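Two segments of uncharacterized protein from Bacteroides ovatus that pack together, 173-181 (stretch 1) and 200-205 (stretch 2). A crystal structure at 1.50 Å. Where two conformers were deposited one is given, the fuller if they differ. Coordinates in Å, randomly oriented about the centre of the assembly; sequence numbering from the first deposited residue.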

# COMPACT_ATOMS: atom_id res chain seq x y z
N TYR A 173 -12.06 -13.39 -18.47
CA TYR A 173 -11.74 -14.39 -19.47
C TYR A 173 -10.65 -13.87 -20.39
O TYR A 173 -10.44 -12.66 -20.52
N PHE A 174 -9.95 -14.80 -21.02
CA PHE A 174 -8.86 -14.50 -21.92
C PHE A 174 -9.31 -14.69 -23.35
O PHE A 174 -9.79 -15.76 -23.75
N LEU A 175 -9.17 -13.62 -24.13
CA LEU A 175 -9.17 -13.75 -25.57
C LEU A 175 -7.73 -13.95 -26.05
O LEU A 175 -6.83 -14.15 -25.24
N ASP A 176 -7.49 -13.91 -27.36
CA ASP A 176 -6.15 -14.23 -27.87
C ASP A 176 -5.08 -13.27 -27.37
O ASP A 176 -3.93 -13.65 -27.17
N ASN A 177 -5.45 -12.00 -27.21
CA ASN A 177 -4.51 -10.93 -26.86
C ASN A 177 -5.31 -9.92 -26.05
O ASN A 177 -6.29 -9.36 -26.58
N ASN A 178 -4.92 -9.70 -24.80
CA ASN A 178 -5.67 -8.94 -23.80
C ASN A 178 -4.79 -7.79 -23.30
O ASN A 178 -3.79 -8.04 -22.65
N THR A 179 -5.14 -6.56 -23.65
CA THR A 179 -4.32 -5.40 -23.30
C THR A 179 -4.39 -5.08 -21.81
O THR A 179 -5.48 -4.92 -21.28
N ILE A 180 -3.24 -4.95 -21.16
CA ILE A 180 -3.22 -4.36 -19.81
C ILE A 180 -2.97 -2.88 -19.96
O ILE A 180 -3.87 -2.07 -19.77
N MSE A 181 -1.76 -2.49 -20.33
CA MSE A 181 -1.41 -1.07 -20.45
C MSE A 181 -0.18 -0.87 -21.33
O MSE A 181 0.71 -1.72 -21.33
N PRO A 200 0.76 -18.07 -25.71
CA PRO A 200 -0.58 -18.52 -25.31
C PRO A 200 -1.42 -17.40 -24.73
O PRO A 200 -0.86 -16.44 -24.17
N LYS A 201 -2.74 -17.54 -24.85
CA LYS A 201 -3.70 -16.47 -24.52
C LYS A 201 -3.61 -15.98 -23.08
O LYS A 201 -4.02 -14.87 -22.78
N ASP A 202 -3.09 -16.85 -22.21
CA ASP A 202 -3.05 -16.57 -20.78
C ASP A 202 -1.64 -16.32 -20.24
O ASP A 202 -1.42 -16.33 -19.01
N TYR A 203 -0.69 -16.01 -21.14
CA TYR A 203 0.70 -15.75 -20.75
C TYR A 203 1.01 -14.26 -20.81
O TYR A 203 0.87 -13.62 -21.86
N LEU A 204 1.44 -13.71 -19.69
CA LEU A 204 1.89 -12.33 -19.64
C LEU A 204 3.08 -12.10 -20.54
O LEU A 204 4.00 -12.91 -20.61
N GLU A 205 3.08 -10.97 -21.21
CA GLU A 205 4.07 -10.67 -22.22
C GLU A 205 4.27 -9.19 -22.33
O GLU A 205 3.32 -8.41 -22.21

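The contact between these stretches is small, burying 282 Å² in all, and it is built chiefly from Lys201 and Phe174, with Asp202 completing the cluster. Lys201 covers the most surface. It sits in a type I turn from Pro200 to Tyr203, closed by the backbone hydrogen bond from Tyr203 N to Pro200 O (3.1 Å). Its CA-to-CB bond points toward stretch 1, and CB of Lys201 lies 3.3 Å from Leu175 O. In Lys201 chi1 is p and chi2 to chi4 are all t, so the side chain is extended from CA to NZ, and its end leads away. Lysine suits such an exposed position because its methylenes can pack while the charged end leads away from the contact: CG of Lys201 lies 4.0 Å from CB of Phe174.

Phe174, rotamer m, also points toward its partner and lays its ring against the turn. CB of Asp202 stands 3.7 Å from the centroid of the Phe174 ring, only 2° off the ring normal, a nearly ideal CH-pi contact. Asp202 itself points sideways, with chi1 in p; its methylene meets the ring while the carboxylate extends beyond it, so a charged residue can pack against an aromatic face. CD1 of Phe174 also comes within 3.5 Å of Lys201 O.

Behind this cluster, buried Asn178 (m) points toward the turn. Its amide braces the loop of its own stretch through two hydrogen bonds, Leu175 N to Asn178 OD1 and Asn178 ND2 to Leu175 O, both 2.9 Å. Asparagine fits here because one amide group both accepts and donates. ND2 of Asn178 is also 3.3 Å from Lys201 O.

Farther along, the contact is purely apolar: CD1 of Ile180 (chi1 m, chi2 t) meets CD2 of Leu204 (m, t) at 3.7 Å, branched aliphatic side chains well suited to a buried position.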

# COMPACT_ATOMS: atom_id res chain seq x y z
CB TYR A 173 -12.97 -14.78 -20.30
CG TYR A 173 -13.64 -13.71 -21.13
CD1 TYR A 173 -14.63 -12.92 -20.59
CD2 TYR A 173 -13.34 -13.57 -22.48
CE1 TYR A 173 -15.30 -11.98 -21.37
CE2 TYR A 173 -14.01 -12.65 -23.28
CZ TYR A 173 -14.98 -11.86 -22.72
OH TYR A 173 -15.65 -10.98 -23.57
CB PHE A 174 -7.66 -15.43 -21.68
CG PHE A 174 -7.06 -15.34 -20.30
CD1 PHE A 174 -6.12 -14.38 -19.98
CD2 PHE A 174 -7.43 -16.26 -19.33
CE1 PHE A 174 -5.61 -14.29 -18.69
CE2 PHE A 174 -6.90 -16.19 -18.05
CZ PHE A 174 -5.99 -15.23 -17.73
CB LEU A 175 -9.82 -12.50 -26.19
CG LEU A 175 -11.31 -12.37 -25.82
CD1 LEU A 175 -11.93 -11.12 -26.43
CD2 LEU A 175 -12.14 -13.59 -26.26
CB ASP A 176 -6.12 -14.18 -29.41
CG ASP A 176 -6.71 -15.41 -30.07
OD1 ASP A 176 -6.93 -16.42 -29.39
OD2 ASP A 176 -6.90 -15.35 -31.32
CB ASN A 177 -3.95 -10.35 -28.16
CG ASN A 177 -3.02 -9.20 -27.95
OD1 ASN A 177 -3.18 -8.41 -27.02
ND2 ASN A 177 -2.01 -9.09 -28.82
CB ASN A 178 -6.02 -9.87 -22.65
CG ASN A 178 -6.71 -11.14 -23.14
OD1 ASN A 178 -7.91 -11.14 -23.38
ND2 ASN A 178 -5.93 -12.22 -23.30
CB THR A 179 -4.84 -4.16 -24.04
OG1 THR A 179 -4.76 -4.39 -25.43
CG2 THR A 179 -4.03 -2.92 -23.72
CB ILE A 180 -2.25 -5.04 -18.88
CG1 ILE A 180 -2.66 -6.49 -18.69
CG2 ILE A 180 -2.28 -4.34 -17.49
CD1 ILE A 180 -1.60 -7.32 -17.99
CB MSE A 181 -1.14 -0.52 -19.04
CG MSE A 181 -0.19 -1.40 -18.21
SE MSE A 181 -0.18 -1.13 -16.26
CE MSE A 181 0.42 0.73 -16.26
CB PRO A 200 -0.29 -19.62 -24.28
CG PRO A 200 1.08 -20.07 -24.60
CD PRO A 200 1.81 -18.83 -25.03
CB LYS A 201 -5.12 -16.96 -24.76
CG LYS A 201 -5.55 -18.10 -23.82
CD LYS A 201 -6.94 -18.67 -24.14
CE LYS A 201 -7.24 -19.87 -23.19
NZ LYS A 201 -8.57 -20.52 -23.39
CB ASP A 202 -3.81 -17.65 -19.98
CG ASP A 202 -3.49 -19.09 -20.40
OD1 ASP A 202 -2.55 -19.34 -21.19
OD2 ASP A 202 -4.24 -20.01 -19.97
CB TYR A 203 1.66 -16.51 -21.67
CG TYR A 203 1.92 -17.93 -21.23
CD1 TYR A 203 0.86 -18.77 -20.89
CD2 TYR A 203 3.20 -18.42 -21.12
CE1 TYR A 203 1.09 -20.08 -20.46
CE2 TYR A 203 3.43 -19.71 -20.70
CZ TYR A 203 2.37 -20.54 -20.38
OH TYR A 203 2.59 -21.83 -19.97
CB LEU A 204 2.36 -11.97 -18.24
CG LEU A 204 1.36 -11.51 -17.23
CD1 LEU A 204 2.08 -11.45 -15.89
CD2 LEU A 204 0.81 -10.14 -17.61
CB GLU A 205 3.60 -11.20 -23.58
CG GLU A 205 4.52 -10.93 -24.75
CD GLU A 205 4.04 -11.60 -26.04
OE1 GLU A 205 2.89 -11.31 -26.48
OE2 GLU A 205 4.81 -12.40 -26.61